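Local coordinates for outer membrane protein assembly factor BamA (Haemophilus ducreyi, PDB 4K3C) that probably helps assemble and insert beta-barrel proteins into the outer membrane as part of the Bam complex, at residues 322-327 with 495-500; 365-370 with 434-439. One frame throughout, in Å; residues are numbered along the deposited sequence.

Contact 1: residues 322-327 with 495-500; sequences GYFPTA and ALQWQS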
loop_
_atom_site.group_PDB
_atom_site.type_symbol
_atom_site.label_atom_id
_atom_site.label_comp_id
_atom_site.label_asym_id
_atom_site.label_seq_id
_atom_site.Cartn_x
_atom_site.Cartn_y
_atom_site.Cartn_z
ATOM N N GLY A 322 -2.987 10.579 -1.781
ATOM C CA GLY A 322 -1.777 9.792 -1.737
ATOM C C GLY A 322 -1.025 10.120 -0.466
ATOM O O GLY A 322 -1.008 9.332 0.476
ATOM N N TYR A 323 -0.406 11.294 -0.427
ATOM C CA TYR A 323 0.260 11.740 0.790
ATOM C C TYR A 323 -0.448 12.967 1.386
ATOM O O TYR A 323 -1.085 13.744 0.670
ATOM C CB TYR A 323 1.752 11.985 0.548
ATOM C CG TYR A 323 2.038 13.173 -0.319
ATOM C CD1 TYR A 323 2.208 14.430 0.240
ATOM C CD2 TYR A 323 2.138 13.050 -1.698
ATOM C CE1 TYR A 323 2.462 15.541 -0.548
ATOM C CE2 TYR A 323 2.402 14.159 -2.497
ATOM C CZ TYR A 323 2.567 15.402 -1.908
ATOM O OH TYR A 323 2.828 16.519 -2.661
ATOM N N PHE A 324 -0.329 13.118 2.704
ATOM C CA PHE A 324 -1.098 14.102 3.488
ATOM C C PHE A 324 -2.613 13.962 3.339
ATOM O O PHE A 324 -3.289 14.923 2.981
ATOM C CB PHE A 324 -0.669 15.551 3.198
ATOM C CG PHE A 324 0.786 15.819 3.449
ATOM C CD1 PHE A 324 1.537 14.981 4.277
ATOM C CD2 PHE A 324 1.415 16.893 2.843
ATOM C CE1 PHE A 324 2.889 15.209 4.503
ATOM C CE2 PHE A 324 2.775 17.136 3.066
ATOM C CZ PHE A 324 3.509 16.291 3.902
ATOM N N PRO A 325 -3.153 12.767 3.635
ATOM C CA PRO A 325 -4.600 12.590 3.533
ATOM C C PRO A 325 -5.258 13.633 4.395
ATOM O O PRO A 325 -4.681 14.051 5.394
ATOM C CB PRO A 325 -4.833 11.211 4.157
ATOM C CG PRO A 325 -3.534 10.533 4.084
ATOM C CD PRO A 325 -2.517 11.611 4.278
ATOM N N THR A 326 -6.441 14.070 4.005
ATOM C CA THR A 326 -7.113 15.109 4.754
ATOM C C THR A 326 -8.418 14.565 5.343
ATOM O O THR A 326 -8.955 15.107 6.312
ATOM C CB THR A 326 -7.291 16.389 3.894
ATOM O OG1 THR A 326 -7.983 17.397 4.638
ATOM C CG2 THR A 326 -8.023 16.096 2.582
ATOM N N ALA A 327 -8.901 13.469 4.773
ATOM C CA ALA A 327 -10.051 12.773 5.328
ATOM C C ALA A 327 -10.036 11.296 4.942
ATOM O O ALA A 327 -9.264 10.873 4.076
ATOM C CB ALA A 327 -11.342 13.433 4.885
ATOM N N ALA A 495 5.542 18.833 14.958
ATOM C CA ALA A 495 6.007 17.915 13.947
ATOM C C ALA A 495 5.841 18.604 12.611
ATOM O O ALA A 495 4.762 19.099 12.284
ATOM C CB ALA A 495 5.210 16.620 14.005
ATOM N N LEU A 496 6.924 18.673 11.851
ATOM C CA LEU A 496 6.873 19.281 10.533
ATOM C C LEU A 496 7.164 18.201 9.544
ATOM O O LEU A 496 8.034 17.367 9.772
ATOM C CB LEU A 496 7.924 20.384 10.384
ATOM C CG LEU A 496 7.691 21.332 9.198
ATOM C CD1 LEU A 496 8.144 22.748 9.534
ATOM C CD2 LEU A 496 8.373 20.838 7.919
ATOM N N GLN A 497 6.442 18.187 8.441
ATOM C CA GLN A 497 6.937 17.402 7.335
ATOM C C GLN A 497 6.767 18.103 6.012
ATOM O O GLN A 497 5.886 18.942 5.850
ATOM C CB GLN A 497 6.377 15.983 7.322
ATOM C CG GLN A 497 4.908 15.848 7.243
ATOM C CD GLN A 497 4.473 14.523 7.836
ATOM O OE1 GLN A 497 5.056 14.062 8.817
ATOM N NE2 GLN A 497 3.458 13.902 7.245
ATOM N N TRP A 498 7.653 17.786 5.080
ATOM C CA TRP A 498 7.479 18.295 3.742
ATOM C C TRP A 498 8.056 17.440 2.613
ATOM O O TRP A 498 9.103 16.798 2.741
ATOM C CB TRP A 498 7.807 19.804 3.653
ATOM C CG TRP A 498 9.187 20.225 3.309
ATOM C CD1 TRP A 498 10.295 20.142 4.096
ATOM C CD2 TRP A 498 9.594 20.889 2.109
ATOM N NE1 TRP A 498 11.384 20.680 3.443
ATOM C CE2 TRP A 498 10.981 21.145 2.222
ATOM C CE3 TRP A 498 8.928 21.271 0.943
ATOM C CZ2 TRP A 498 11.709 21.762 1.221
ATOM C CZ3 TRP A 498 9.648 21.889 -0.046
ATOM C CH2 TRP A 498 11.031 22.122 0.094
ATOM N N GLN A 499 7.301 17.406 1.522
ATOM C CA GLN A 499 7.688 16.699 0.325
ATOM C C GLN A 499 8.443 17.684 -0.525
ATOM O O GLN A 499 7.852 18.368 -1.357
ATOM C CB GLN A 499 6.449 16.201 -0.411
ATOM C CG GLN A 499 5.571 15.281 0.439
ATOM C CD GLN A 499 6.110 13.859 0.550
ATOM O OE1 GLN A 499 6.179 13.293 1.643
ATOM N NE2 GLN A 499 6.486 13.275 -0.587
ATOM N N SER A 500 9.750 17.772 -0.287
ATOM C CA SER A 500 10.618 18.653 -1.055
ATOM C C SER A 500 10.793 18.099 -2.458
ATOM O O SER A 500 10.438 16.947 -2.720
ATOM C CB SER A 500 11.984 18.778 -0.378
ATOM O OG SER A 500 12.744 17.594 -0.545
#
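Y323 and F324 meet the side chains of Q499 and Q497 in a contact made almost wholly by van der Waals packing. Q499 lays its CG over one face of the Y323 ring, 3.3 Å from CE1, and a bend in its chain (chi2 -78°) turns CD across that same ring; amide and ring planes lie 31° apart. One residue on, the F324 ring meets Q497 at its edge, where CE1 is 3.1 Å from the amide NE2 and CZ is 3.6 Å from CG. Glutamine suits both places because its methylenes can lie on an aromatic ring and its flat amide can come up beside one; in Q497 the amide NE2 itself is what reaches the F324 edge. The two rings also support each other: CD1 of Y323 lies above the F324 face, and CE2 of F324 is at the Y323 edge. Two hydrogen bonds tie the turn to its neighbours: Y323 OH with N452 OD1, and R454 NH2 to P325 O. A495, two residues before Q497 on the same side of the strand, touches R399, so Q497 and Q499 probably face the barrel interior; the arrangement is that of an Omp85 transmembrane beta barrel whose inter-strand turn folds in at the periplasmic end.

Contact 2: residues 365-370 with 434-439; sequences WVIATK and ASLELI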
loop_
_atom_site.group_PDB
_atom_site.type_symbol
_atom_site.label_atom_id
_atom_site.label_comp_id
_atom_site.label_asym_id
_atom_site.label_seq_id
_atom_site.Cartn_x
_atom_site.Cartn_y
_atom_site.Cartn_z
ATOM N N TRP A 365 -7.475 22.522 8.623
ATOM C CA TRP A 365 -7.440 22.073 10.012
ATOM C C TRP A 365 -8.042 20.690 10.135
ATOM O O TRP A 365 -9.267 20.513 10.014
ATOM C CB TRP A 365 -8.223 23.011 10.911
ATOM C CG TRP A 365 -7.691 24.354 10.966
ATOM C CD1 TRP A 365 -7.811 25.299 10.017
ATOM C CD2 TRP A 365 -6.973 24.950 12.053
ATOM N NE1 TRP A 365 -7.204 26.463 10.426
ATOM C CE2 TRP A 365 -6.682 26.278 11.677
ATOM C CE3 TRP A 365 -6.543 24.488 13.304
ATOM C CZ2 TRP A 365 -5.977 27.159 12.501
ATOM C CZ3 TRP A 365 -5.836 25.361 14.122
ATOM C CH2 TRP A 365 -5.560 26.683 13.713
ATOM N N VAL A 366 -7.171 19.727 10.412
ATOM C CA VAL A 366 -7.512 18.314 10.406
ATOM C C VAL A 366 -7.127 17.756 11.762
ATOM O O VAL A 366 -6.157 18.221 12.361
ATOM C CB VAL A 366 -6.732 17.573 9.287
ATOM C CG1 VAL A 366 -6.832 16.053 9.444
ATOM C CG2 VAL A 366 -7.247 17.985 7.938
ATOM N N ILE A 367 -7.909 16.801 12.267
ATOM C CA ILE A 367 -7.526 16.069 13.463
ATOM C C ILE A 367 -7.214 14.679 12.994
ATOM O O ILE A 367 -8.044 14.064 12.339
ATOM C CB ILE A 367 -8.659 15.997 14.530
ATOM C CG1 ILE A 367 -8.912 17.367 15.139
ATOM C CG2 ILE A 367 -8.291 15.033 15.660
ATOM C CD1 ILE A 367 -9.607 17.298 16.455
ATOM N N ALA A 368 -6.021 14.188 13.306
ATOM C CA ALA A 368 -5.645 12.828 12.932
ATOM C C ALA A 368 -5.339 11.994 14.158
ATOM O O ALA A 368 -4.845 12.499 15.165
ATOM C CB ALA A 368 -4.467 12.830 11.994
ATOM N N THR A 369 -5.660 10.709 14.065
ATOM C CA THR A 369 -5.474 9.780 15.167
ATOM C C THR A 369 -4.942 8.485 14.577
ATOM O O THR A 369 -5.209 8.193 13.423
ATOM C CB THR A 369 -6.803 9.512 15.928
ATOM O OG1 THR A 369 -7.652 8.662 15.142
ATOM C CG2 THR A 369 -7.536 10.830 16.237
ATOM N N LYS A 370 -4.172 7.736 15.365
ATOM C CA LYS A 370 -3.534 6.489 14.925
ATOM C C LYS A 370 -3.466 5.566 16.133
ATOM O O LYS A 370 -3.245 6.024 17.264
ATOM C CB LYS A 370 -2.105 6.748 14.424
ATOM C CG LYS A 370 -2.001 7.750 13.287
ATOM C CD LYS A 370 -0.548 8.090 12.951
ATOM C CE LYS A 370 -0.427 8.828 11.592
ATOM N NZ LYS A 370 -1.012 10.217 11.525
ATOM N N ALA A 434 -0.756 4.622 20.547
ATOM C CA ALA A 434 -1.776 5.431 19.905
ATOM C C ALA A 434 -1.274 6.840 19.831
ATOM O O ALA A 434 -0.247 7.174 20.432
ATOM C CB ALA A 434 -3.051 5.371 20.647
ATOM N N SER A 435 -1.987 7.667 19.082
ATOM C CA SER A 435 -1.482 8.989 18.759
ATOM C C SER A 435 -2.649 9.866 18.340
ATOM O O SER A 435 -3.626 9.388 17.758
ATOM C CB SER A 435 -0.465 8.877 17.632
ATOM O OG SER A 435 0.388 10.000 17.597
ATOM N N LEU A 436 -2.552 11.147 18.659
ATOM C CA LEU A 436 -3.609 12.095 18.387
ATOM C C LEU A 436 -2.886 13.363 17.981
ATOM O O LEU A 436 -1.982 13.812 18.690
ATOM C CB LEU A 436 -4.397 12.325 19.675
ATOM C CG LEU A 436 -5.746 13.058 19.705
ATOM C CD1 LEU A 436 -5.718 14.265 20.645
ATOM C CD2 LEU A 436 -6.228 13.447 18.315
ATOM N N GLU A 437 -3.246 13.938 16.842
ATOM C CA GLU A 437 -2.613 15.192 16.452
ATOM C C GLU A 437 -3.525 16.193 15.789
ATOM O O GLU A 437 -4.432 15.825 15.051
ATOM C CB GLU A 437 -1.358 14.972 15.591
ATOM C CG GLU A 437 -1.461 14.037 14.403
ATOM C CD GLU A 437 -0.074 13.522 13.953
ATOM O OE1 GLU A 437 0.096 12.278 13.905
ATOM O OE2 GLU A 437 0.840 14.349 13.660
ATOM N N LEU A 438 -3.269 17.468 16.068
ATOM C CA LEU A 438 -3.916 18.564 15.352
ATOM C C LEU A 438 -3.011 19.064 14.230
ATOM O O LEU A 438 -1.968 19.646 14.484
ATOM C CB LEU A 438 -4.223 19.741 16.285
ATOM C CG LEU A 438 -5.504 20.537 16.006
ATOM C CD1 LEU A 438 -5.264 21.984 16.247
ATOM C CD2 LEU A 438 -6.054 20.320 14.610
ATOM N N ILE A 439 -3.430 18.841 12.992
ATOM C CA ILE A 439 -2.759 19.413 11.838
ATOM C C ILE A 439 -3.256 20.818 11.591
ATOM O O ILE A 439 -4.413 21.023 11.261
ATOM C CB ILE A 439 -3.108 18.632 10.599
ATOM C CG1 ILE A 439 -2.614 17.205 10.740
ATOM C CG2 ILE A 439 -2.527 19.285 9.404
ATOM C CD1 ILE A 439 -3.169 16.310 9.695
#
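Residues V366 to K370 pair with S435 to I439 as neighbouring antiparallel strands, their axes 4.6 Å apart at the closest and 172° between directions. V366-I439, A368-E437 and K370-S435 are the hydrogen-bonded pairs. The central one is regular in both directions, with A368 N to E437 O at 2.9 Å and E437 N to A368 O at 2.7 Å; the bond from S435 N to K370 O is weak. In the non-hydrogen-bonded pairs, I367-L438 and T369-L436, CA-H groups approach facing carbonyls, as T369 does to S435 O.

Side chains alternate between two faces. On one, the branched residues I367, T369, L436 and L438 mesh: CD2 of L436 reaches CG2 of I367 at 3.7 Å and CG2 of T369 at 3.6 Å. W365, just before the strand, brings the edge of its indole to L438, CZ3 lying 4.0 Å from CD1. Such bulky apolar groups on the surface suit a wall facing lipid. The other face is buried in part and mixed. V366 and I439 lie side by side, CG1 to CD1 3.7 Å, and the small A368 lets E437 CG pass beside its CB. E437 holds CG between the backbone N and carbonyl carbon (chi1 49°), which lays it there, and the extended chain beyond carries the carboxylate out to K370. K370 runs out straight until a turn at chi4 (67°) sets NZ 3.3 Å from E437 OE1, a weak bond within a salt bridge. OE2 of E437 bonds to S456 OG, and OE1 forms a long, weak ion pair with R399.

A lysine and, more distantly, an arginine near the carboxylate would favour the ionised form of the buried E437, and with the S456 hydroxyl they link strands 366-378, 430-440 and 453-465 to the loop that carries R399.

Overall arrangement
After the two POTRA domains, the chain enters the barrel and reaches the turn 322-327, which contact 1 joins to strand 489-500, closing a loop of 167 residues. Contact 2 is nested within it: strand 366-378 pairs with 430-440 across the long segment that carries R399. The first is a long-range packing of a turn against a strand well ahead in sequence, the second a true neighbour pairing in the wall. Their centres lie 12 Å apart, and they touch where T326 OG1 packs on V366 CG2. Strand 453-465 lies between 430-440 and 489-500, and its R454 meets F324, Q497 and I439, tying both contacts to one part of the barrel.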